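Local coordinates for Non-structural protein 2 (Infectious bronchitis virus, PDB 7F52) that is of unknown function but is one of the non-structural proteins released from the replicase polyprotein of a gammacoronavirus, at residues K274-R279 against F357-V362; V278-N283 against K292-V297; G509-K514 against H550-L555. All coordinates share one frame; numbering follows the deposited sequence.

Contact 1 (K274-R279 against F357-V362); sequences KEAAVR and FALHDV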
loop_
_atom_site.group_PDB
_atom_site.type_symbol
_atom_site.label_atom_id
_atom_site.label_comp_id
_atom_site.label_asym_id
_atom_site.label_seq_id
_atom_site.Cartn_x
_atom_site.Cartn_y
_atom_site.Cartn_z
ATOM N N LYS A 274 16.553 -4.517 -3.406
ATOM C CA LYS A 274 15.867 -4.853 -4.652
ATOM C C LYS A 274 14.807 -3.807 -5.007
ATOM O O LYS A 274 14.773 -3.291 -6.130
ATOM C CB LYS A 274 15.227 -6.234 -4.577
ATOM C CG LYS A 274 16.175 -7.403 -4.806
ATOM C CD LYS A 274 15.355 -8.706 -4.864
ATOM C CE LYS A 274 15.792 -9.708 -3.789
ATOM N NZ LYS A 274 14.642 -10.433 -3.155
ATOM N N GLU A 275 13.968 -3.464 -4.036
ATOM C CA GLU A 275 12.826 -2.617 -4.310
ATOM C C GLU A 275 12.737 -1.381 -3.434
ATOM O O GLU A 275 11.653 -0.801 -3.291
ATOM C CB GLU A 275 11.549 -3.430 -4.182
ATOM C CG GLU A 275 11.425 -4.440 -5.294
ATOM C CD GLU A 275 10.433 -5.557 -4.982
ATOM O OE1 GLU A 275 10.176 -5.866 -3.770
ATOM O OE2 GLU A 275 9.918 -6.130 -5.975
ATOM N N ALA A 276 13.860 -0.954 -2.871
ATOM C CA ALA A 276 13.821 0.206 -2.004
ATOM C C ALA A 276 15.189 0.771 -1.794
ATOM O O ALA A 276 16.161 0.034 -1.703
ATOM C CB ALA A 276 13.200 -0.139 -0.672
ATOM N N ALA A 277 15.256 2.097 -1.770
ATOM C CA ALA A 277 16.458 2.811 -1.407
ATOM C C ALA A 277 16.344 3.147 0.057
ATOM O O ALA A 277 15.258 3.496 0.544
ATOM C CB ALA A 277 16.601 4.067 -2.217
ATOM N N VAL A 278 17.446 3.063 0.780
ATOM C CA VAL A 278 17.378 3.454 2.175
ATOM C C VAL A 278 18.552 4.346 2.438
ATOM O O VAL A 278 19.567 4.308 1.741
ATOM C CB VAL A 278 17.381 2.230 3.186
ATOM C CG1 VAL A 278 16.139 1.367 3.019
ATOM C CG2 VAL A 278 18.626 1.382 3.029
ATOM N N ARG A 279 18.382 5.172 3.448
ATOM C CA ARG A 279 19.460 5.944 4.001
ATOM C C ARG A 279 20.097 5.103 5.125
ATOM O O ARG A 279 19.380 4.422 5.858
ATOM C CB ARG A 279 18.904 7.270 4.490
ATOM C CG ARG A 279 19.844 8.119 5.267
ATOM C CD ARG A 279 19.118 9.377 5.745
ATOM N NE ARG A 279 17.917 9.703 4.962
ATOM C CZ ARG A 279 17.209 10.830 5.124
ATOM N NH1 ARG A 279 17.597 11.729 6.024
ATOM N NH2 ARG A 279 16.130 11.086 4.379
ATOM N N PHE A 357 8.943 -0.835 8.783
ATOM C CA PHE A 357 8.863 -1.256 7.395
ATOM C C PHE A 357 9.970 -2.291 7.059
ATOM O O PHE A 357 11.172 -1.994 7.159
ATOM C CB PHE A 357 8.975 -0.021 6.486
ATOM C CG PHE A 357 8.378 -0.197 5.114
ATOM C CD1 PHE A 357 7.040 -0.515 4.958
ATOM C CD2 PHE A 357 9.157 -0.007 3.974
ATOM C CE1 PHE A 357 6.491 -0.669 3.685
ATOM C CE2 PHE A 357 8.618 -0.138 2.690
ATOM C CZ PHE A 357 7.286 -0.462 2.538
ATOM N N ALA A 358 9.564 -3.503 6.686
ATOM C CA ALA A 358 10.520 -4.568 6.355
ATOM C C ALA A 358 10.708 -4.673 4.837
ATOM O O ALA A 358 9.723 -4.725 4.086
ATOM C CB ALA A 358 10.047 -5.912 6.930
ATOM N N LEU A 359 11.956 -4.694 4.376
ATOM C CA LEU A 359 12.194 -4.858 2.928
ATOM C C LEU A 359 12.253 -6.336 2.595
ATOM O O LEU A 359 12.493 -7.164 3.471
ATOM C CB LEU A 359 13.476 -4.160 2.479
ATOM C CG LEU A 359 13.516 -2.662 2.829
ATOM C CD1 LEU A 359 14.808 -1.982 2.331
ATOM C CD2 LEU A 359 12.281 -1.938 2.307
ATOM N N HIS A 360 12.044 -6.672 1.331
ATOM C CA HIS A 360 11.893 -8.076 0.972
ATOM C C HIS A 360 13.191 -8.793 0.569
ATOM O O HIS A 360 13.154 -9.906 0.056
ATOM C CB HIS A 360 10.832 -8.187 -0.113
ATOM C CG HIS A 360 9.484 -7.742 0.354
ATOM N ND1 HIS A 360 8.390 -7.640 -0.478
ATOM C CD2 HIS A 360 9.061 -7.346 1.579
ATOM C CE1 HIS A 360 7.346 -7.215 0.216
ATOM N NE2 HIS A 360 7.726 -7.031 1.468
ATOM N N ASP A 361 14.334 -8.185 0.856
ATOM C CA ASP A 361 15.614 -8.875 0.729
ATOM C C ASP A 361 15.595 -9.736 2.017
ATOM O O ASP A 361 15.753 -9.226 3.127
ATOM C CB ASP A 361 16.730 -7.844 0.667
ATOM C CG ASP A 361 16.497 -6.796 -0.425
ATOM O OD1 ASP A 361 15.620 -5.916 -0.238
ATOM O OD2 ASP A 361 17.189 -6.852 -1.472
ATOM N N VAL A 362 15.404 -11.040 1.876
ATOM C CA VAL A 362 15.253 -11.894 3.050
ATOM C C VAL A 362 16.529 -12.734 3.031
ATOM O O VAL A 362 16.930 -13.237 1.979
ATOM C CB VAL A 362 14.057 -12.864 3.101
ATOM C CG1 VAL A 362 14.171 -13.817 4.312
ATOM C CG2 VAL A 362 12.736 -12.106 3.121
HETATM O O HOH W 1 13.697 -12.204 -0.465
HETATM O O HOH W 2 10.462 -5.149 -1.218
#

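Contact 2 (V278-N283 against K292-V297); sequences VRIVEN and KGFEVV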
loop_
_atom_site.group_PDB
_atom_site.type_symbol
_atom_site.label_atom_id
_atom_site.label_comp_id
_atom_site.label_asym_id
_atom_site.label_seq_id
_atom_site.Cartn_x
_atom_site.Cartn_y
_atom_site.Cartn_z
ATOM N N VAL A 278 17.446 3.063 0.780
ATOM C CA VAL A 278 17.378 3.454 2.175
ATOM C C VAL A 278 18.552 4.346 2.438
ATOM O O VAL A 278 19.567 4.308 1.741
ATOM C CB VAL A 278 17.381 2.230 3.186
ATOM C CG1 VAL A 278 16.139 1.367 3.019
ATOM C CG2 VAL A 278 18.626 1.382 3.029
ATOM N N ARG A 279 18.382 5.172 3.448
ATOM C CA ARG A 279 19.460 5.944 4.001
ATOM C C ARG A 279 20.097 5.103 5.125
ATOM O O ARG A 279 19.380 4.422 5.858
ATOM C CB ARG A 279 18.904 7.270 4.490
ATOM C CG ARG A 279 19.844 8.119 5.267
ATOM C CD ARG A 279 19.118 9.377 5.745
ATOM N NE ARG A 279 17.917 9.703 4.962
ATOM C CZ ARG A 279 17.209 10.830 5.124
ATOM N NH1 ARG A 279 17.597 11.729 6.024
ATOM N NH2 ARG A 279 16.130 11.086 4.379
ATOM N N ILE A 280 21.427 5.106 5.227
ATOM C CA ILE A 280 22.103 4.366 6.289
ATOM C C ILE A 280 22.345 5.284 7.479
ATOM O O ILE A 280 23.170 6.208 7.427
ATOM C CB ILE A 280 23.462 3.772 5.847
ATOM C CG1 ILE A 280 23.290 2.806 4.673
ATOM C CG2 ILE A 280 24.150 3.054 7.038
ATOM C CD1 ILE A 280 24.552 2.660 3.831
ATOM N N VAL A 281 21.619 5.036 8.555
ATOM C CA VAL A 281 21.774 5.863 9.733
ATOM C C VAL A 281 22.760 5.242 10.717
ATOM O O VAL A 281 22.687 4.055 11.046
ATOM C CB VAL A 281 20.439 6.103 10.427
ATOM C CG1 VAL A 281 20.659 6.923 11.682
ATOM C CG2 VAL A 281 19.483 6.810 9.470
ATOM N N GLU A 282 23.672 6.090 11.173
ATOM C CA GLU A 282 24.764 5.737 12.057
ATOM C C GLU A 282 24.446 6.159 13.491
ATOM O O GLU A 282 23.733 7.140 13.714
ATOM C CB GLU A 282 26.036 6.412 11.553
ATOM C CG GLU A 282 26.645 5.699 10.355
ATOM C CD GLU A 282 27.549 6.596 9.536
ATOM O OE1 GLU A 282 27.170 7.767 9.296
ATOM O OE2 GLU A 282 28.639 6.129 9.134
ATOM N N ASN A 283 24.968 5.398 14.455
ATOM C CA ASN A 283 24.751 5.626 15.894
ATOM C C ASN A 283 23.294 5.761 16.331
ATOM O O ASN A 283 22.910 6.753 16.951
ATOM C CB ASN A 283 25.517 6.867 16.355
ATOM C CG ASN A 283 26.997 6.601 16.525
ATOM O OD1 ASN A 283 27.827 7.144 15.791
ATOM N ND2 ASN A 283 27.341 5.739 17.483
ATOM N N LYS A 292 24.146 0.424 13.191
ATOM C CA LYS A 292 23.574 1.201 12.103
ATOM C C LYS A 292 22.121 0.818 11.943
ATOM O O LYS A 292 21.723 -0.294 12.282
ATOM C CB LYS A 292 24.329 0.974 10.777
ATOM C CG LYS A 292 25.763 1.444 10.760
ATOM C CD LYS A 292 26.444 0.938 9.506
ATOM C CE LYS A 292 27.974 0.967 9.610
ATOM N NZ LYS A 292 28.530 2.342 9.706
ATOM N N GLY A 293 21.330 1.745 11.421
ATOM C CA GLY A 293 19.968 1.426 11.048
ATOM C C GLY A 293 19.673 1.981 9.666
ATOM O O GLY A 293 20.466 2.724 9.098
ATOM N N PHE A 294 18.521 1.606 9.133
ATOM C CA PHE A 294 18.091 2.064 7.835
ATOM C C PHE A 294 16.874 2.980 7.941
ATOM O O PHE A 294 15.979 2.764 8.794
ATOM C CB PHE A 294 17.755 0.879 6.937
ATOM C CG PHE A 294 18.907 -0.034 6.688
ATOM C CD1 PHE A 294 20.206 0.441 6.743
ATOM C CD2 PHE A 294 18.699 -1.359 6.365
ATOM C CE1 PHE A 294 21.279 -0.401 6.508
ATOM C CE2 PHE A 294 19.780 -2.208 6.123
ATOM C CZ PHE A 294 21.064 -1.725 6.200
ATOM N N GLU A 295 16.855 3.991 7.064
ATOM C CA GLU A 295 15.709 4.870 6.874
ATOM C C GLU A 295 15.304 4.971 5.395
ATOM O O GLU A 295 15.934 5.657 4.604
ATOM C CB GLU A 295 16.008 6.264 7.408
ATOM C CG GLU A 295 14.791 7.187 7.385
ATOM C CD GLU A 295 15.136 8.615 7.762
ATOM O OE1 GLU A 295 15.588 8.849 8.909
ATOM O OE2 GLU A 295 14.974 9.503 6.889
ATOM N N VAL A 296 14.237 4.282 5.039
ATOM C CA VAL A 296 13.706 4.274 3.686
ATOM C C VAL A 296 13.411 5.701 3.106
ATOM O O VAL A 296 12.780 6.549 3.769
ATOM C CB VAL A 296 12.445 3.325 3.698
ATOM C CG1 VAL A 296 11.162 4.021 3.373
ATOM C CG2 VAL A 296 12.657 2.131 2.789
ATOM N N VAL A 297 13.923 5.988 1.905
ATOM C CA VAL A 297 13.628 7.263 1.187
ATOM C C VAL A 297 12.873 7.076 -0.127
ATOM O O VAL A 297 12.986 6.039 -0.789
ATOM C CB VAL A 297 14.904 8.061 0.823
ATOM C CG1 VAL A 297 15.732 8.368 2.059
ATOM C CG2 VAL A 297 15.748 7.275 -0.200
#

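Contact 3 (G509-K514 against H550-L555); sequences GGLFTK and HCFQLL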
loop_
_atom_site.group_PDB
_atom_site.type_symbol
_atom_site.label_atom_id
_atom_site.label_comp_id
_atom_site.label_asym_id
_atom_site.label_seq_id
_atom_site.Cartn_x
_atom_site.Cartn_y
_atom_site.Cartn_z
ATOM N N GLY A 509 0.290 -51.211 39.072
ATOM C CA GLY A 509 1.063 -50.243 39.830
ATOM C C GLY A 509 2.562 -50.521 39.832
ATOM O O GLY A 509 3.007 -51.674 39.956
ATOM N N GLY A 510 3.341 -49.452 39.673
ATOM C CA GLY A 510 4.791 -49.531 39.736
ATOM C C GLY A 510 5.442 -50.422 38.691
ATOM O O GLY A 510 6.596 -50.823 38.860
ATOM N N LEU A 511 4.712 -50.734 37.620
ATOM C CA LEU A 511 5.249 -51.548 36.526
ATOM C C LEU A 511 6.283 -50.804 35.701
ATOM O O LEU A 511 7.334 -51.352 35.368
ATOM C CB LEU A 511 4.142 -52.014 35.588
ATOM C CG LEU A 511 4.641 -52.532 34.234
ATOM C CD1 LEU A 511 5.518 -53.775 34.398
ATOM C CD2 LEU A 511 3.479 -52.833 33.327
ATOM N N PHE A 512 5.965 -49.565 35.344
ATOM C CA PHE A 512 6.850 -48.779 34.496
ATOM C C PHE A 512 8.175 -48.559 35.219
ATOM O O PHE A 512 9.252 -48.738 34.639
ATOM C CB PHE A 512 6.199 -47.445 34.108
ATOM C CG PHE A 512 7.014 -46.640 33.130
ATOM C CD1 PHE A 512 7.444 -47.209 31.935
ATOM C CD2 PHE A 512 7.348 -45.320 33.402
ATOM C CE1 PHE A 512 8.203 -46.485 31.036
ATOM C CE2 PHE A 512 8.098 -44.583 32.513
ATOM C CZ PHE A 512 8.534 -45.171 31.323
ATOM N N THR A 513 8.076 -48.194 36.496
ATOM C CA THR A 513 9.240 -48.027 37.361
ATOM C C THR A 513 10.076 -49.295 37.361
ATOM O O THR A 513 11.308 -49.250 37.394
ATOM C CB THR A 513 8.825 -47.693 38.803
ATOM O OG1 THR A 513 7.854 -46.635 38.787
ATOM C CG2 THR A 513 10.036 -47.282 39.632
ATOM N N LYS A 514 9.396 -50.435 37.330
ATOM C CA LYS A 514 10.091 -51.694 37.185
ATOM C C LYS A 514 10.865 -51.667 35.874
ATOM O O LYS A 514 12.073 -51.900 35.881
ATOM C CB LYS A 514 9.125 -52.876 37.233
ATOM C CG LYS A 514 8.664 -53.243 38.640
ATOM C CD LYS A 514 9.608 -54.240 39.315
ATOM C CE LYS A 514 9.377 -54.265 40.810
ATOM N NZ LYS A 514 7.956 -53.920 41.102
ATOM N N HIS A 550 14.150 -60.797 32.474
ATOM C CA HIS A 550 13.265 -59.733 32.042
ATOM C C HIS A 550 12.410 -59.203 33.163
ATOM O O HIS A 550 12.357 -59.782 34.245
ATOM C CB HIS A 550 12.206 -60.221 31.050
ATOM C CG HIS A 550 11.078 -60.987 31.671
ATOM N ND1 HIS A 550 10.016 -60.372 32.295
ATOM C CD2 HIS A 550 10.819 -62.315 31.709
ATOM C CE1 HIS A 550 9.167 -61.288 32.722
ATOM N NE2 HIS A 550 9.628 -62.476 32.373
ATOM N N CYS A 551 11.729 -58.103 32.889
ATOM C CA CYS A 551 11.233 -57.244 33.945
ATOM C C CYS A 551 9.732 -57.129 34.114
ATOM O O CYS A 551 9.233 -56.223 34.791
ATOM C CB CYS A 551 11.913 -55.939 33.592
ATOM S SG CYS A 551 11.363 -55.153 32.011
ATOM N N PHE A 552 9.017 -58.057 33.493
ATOM C CA PHE A 552 7.569 -57.996 33.459
ATOM C C PHE A 552 6.826 -58.987 34.340
ATOM O O PHE A 552 5.738 -59.441 33.967
ATOM C CB PHE A 552 7.175 -58.232 32.002
ATOM C CG PHE A 552 7.794 -57.261 31.047
ATOM C CD1 PHE A 552 7.539 -55.903 31.158
ATOM C CD2 PHE A 552 8.637 -57.705 30.045
ATOM C CE1 PHE A 552 8.115 -55.013 30.287
ATOM C CE2 PHE A 552 9.212 -56.814 29.163
ATOM C CZ PHE A 552 8.948 -55.466 29.285
ATOM N N GLN A 553 7.401 -59.334 35.490
ATOM C CA GLN A 553 6.696 -60.237 36.398
ATOM C C GLN A 553 5.363 -59.603 36.772
ATOM O O GLN A 553 4.318 -60.219 36.564
ATOM C CB GLN A 553 7.512 -60.554 37.661
ATOM C CG GLN A 553 8.394 -61.818 37.584
ATOM C CD GLN A 553 7.653 -63.059 37.098
ATOM O OE1 GLN A 553 6.436 -63.183 37.258
ATOM N NE2 GLN A 553 8.395 -63.991 36.503
ATOM N N LEU A 554 5.409 -58.367 37.276
ATOM C CA LEU A 554 4.203 -57.625 37.651
ATOM C C LEU A 554 3.128 -57.740 36.574
ATOM O O LEU A 554 1.949 -57.926 36.877
ATOM C CB LEU A 554 4.510 -56.140 37.896
ATOM C CG LEU A 554 5.506 -55.725 38.987
ATOM C CD1 LEU A 554 5.062 -54.425 39.662
ATOM C CD2 LEU A 554 5.713 -56.831 40.009
ATOM N N LEU A 555 3.542 -57.646 35.315
ATOM C CA LEU A 555 2.595 -57.712 34.205
ATOM C C LEU A 555 2.122 -59.149 33.944
ATOM O O LEU A 555 0.942 -59.373 33.673
ATOM C CB LEU A 555 3.203 -57.113 32.926
ATOM C CG LEU A 555 2.324 -57.335 31.690
ATOM C CD1 LEU A 555 1.004 -56.588 31.819
ATOM C CD2 LEU A 555 3.044 -56.972 30.416
#

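Contact 1 (K274-R279 against F357-V362)
Ala276, Val278 and Leu359 make the apolar part of this contact, and a single leucine serves both partners by dividing its branches between them. Leu359 CD2 rests on Ala276 CB at 3.6 Å, while Leu359 CD1 meets Val278 CG1 at 3.7 Å, the two side chains pointing at one another tip to tip. The fork is carried there by a chi1 of -56°, which sets CG beside the backbone N of Leu359. Phe273, on the neighbouring strand 270-273, touches both Val278 and Leu359 and extends the patch.

No backbone pairing joins the segments. Side chains from alternate positions of strand 276-281 meet a residue within the long, interrupted strand 357-371, so the four-stranded antiparallel sheet packs against a separate mixed sheet through residues facing one another.

Polar interactions gather at the other end. Lys274 N gives a nearly straight hydrogen bond to Asp361 OD2, 3.1 Å long with 164° at the hydrogen, and the oxygen receives it on its syn lone pair. The aliphatic part of Lys274 slides past the carboxylate in the opposite direction, with CG 3.5 Å from Asp361 OD2. Lys274 NZ stands 4.7 Å from Asp361 OD2, too far for a salt bridge, though the opposite charges probably still attract.

Water adds a further link: one molecule donates to Glu275 OE1 at 2.7 Å and weakly accepts from His360 N. The Glu275 carboxylate is turned 64° against the His360 ring, whose NE2 is hydrogen-bonded to Thr303 OG1.

Contact 2 (V278-N283 against K292-V297)
Arg279 and Glu295 form a hydrogen-bonded antiparallel pair in which both backbone N-H groups and both carbonyls are used. Arg279 N reaches Glu295 O at 2.8 Å. The return bond, Glu295 N to Arg279 O, is also 2.8 Å. Two residues on, the exchange repeats: Val281 N donates to Gly293 O at 2.6 Å and Gly293 N to Val281 O at 2.7 Å. The four bonds fix the register of a beta hairpin between strands 276-281 and 293-297. Within this chain the latter is an outermost strand of its sheet, yet Val296 N finds an acceptor in Ser354 OG, and Gly355 and Asn356 of the second subunit pack on Glu295 and Val296.

The long side chains of Arg279 and Glu295 leave the sheet side by side, both with CG anti to the backbone N. Glu295 OE2 sits over the centre of one face of the guanidinium, 3.2 Å from Arg279 NH2, where no N-H points at it. Val297 CG1 lies at the edge of the same group. Near the turn, Lys292 NZ and Glu282 OE2 make a long salt bridge of 3.8 Å.

The opposite face of the sheet, bearing Val278, Ile280, Phe294 and Val296, is apolar. Val278 CG2 lies over one face of the Phe294 ring, 3.9 Å from Phe294 CG, and Val278 CG1 crosses to Val296 CG2 at 3.6 Å.

With the backbone pairs satisfied by each other, directional bonding sets the alignment, while the charged pairs probably add attraction without strict geometry.

Contact 3 (G509-K514 against H550-L555)
Leu554 meets Lys514 and Leu511 where the first turns of two helices come together. The Lys514 side chain crosses Leu554 at about a right angle, its CG 3.9 Å from Leu554 CD1. Bends at chi2 (-88°) and chi4 bring Lys514 NZ back over the leucine, 3.3 Å from Leu554 CD1, so the ammonium end as well as CG lies against an apolar side chain and gains no polar partner from it. Leu511 divides its two branches among its neighbours. CD1 lies 4.3 Å from Leu554 CB and also comes to the edge of the Phe552 ring, near its plane, 4.4 Å from Phe552 CD1. CD2 turns to Leu555 CB at 4.3 Å.

One shell out, local bonds hold the partners in place. Gly510, with a positive phi, is the N-cap of helix 511-519, and its carbonyl accepts from Lys514 N. Phe552 is the N-cap of helix 553-561; its backbone N donates to His550 ND1 at 2.8 Å, almost in the imidazole plane, which ties the preceding loop to the helix start. Cys551 SG lies over one face of the Phe552 ring, 3.6 Å above its plane.

Farther out, Ile505 touches both Leu511 and Leu555, Leu489 packs on Phe552, and Phe526 touches Cys551 and Phe552. The two helix N-termini thus pack with helices 478-491, 497-505 and 526-530 in a largely helical region near the C-terminal end of the modelled chain.

In the fold
Following the chain from the N terminus, contacts 1 and 2 set out from the same strand, 276-281, and share Val278 and Arg279. Contact 2 closes first, across the eight-residue connection of a hairpin. Contact 1 closes a much longer excursion of 77 residues, rich in strands, which contains 292-297; it joins the antiparallel sheet holding that hairpin to the mixed sheet of strand 357-371. The two contacts also touch directly, Leu359 packing on Val296. Contact 3 opens only after both have closed, and spans 35 residues that include helix 526-530 and strands 534-537 and 542-545. Its centre lies about 62 Å from that of contact 1, in a distant helical region.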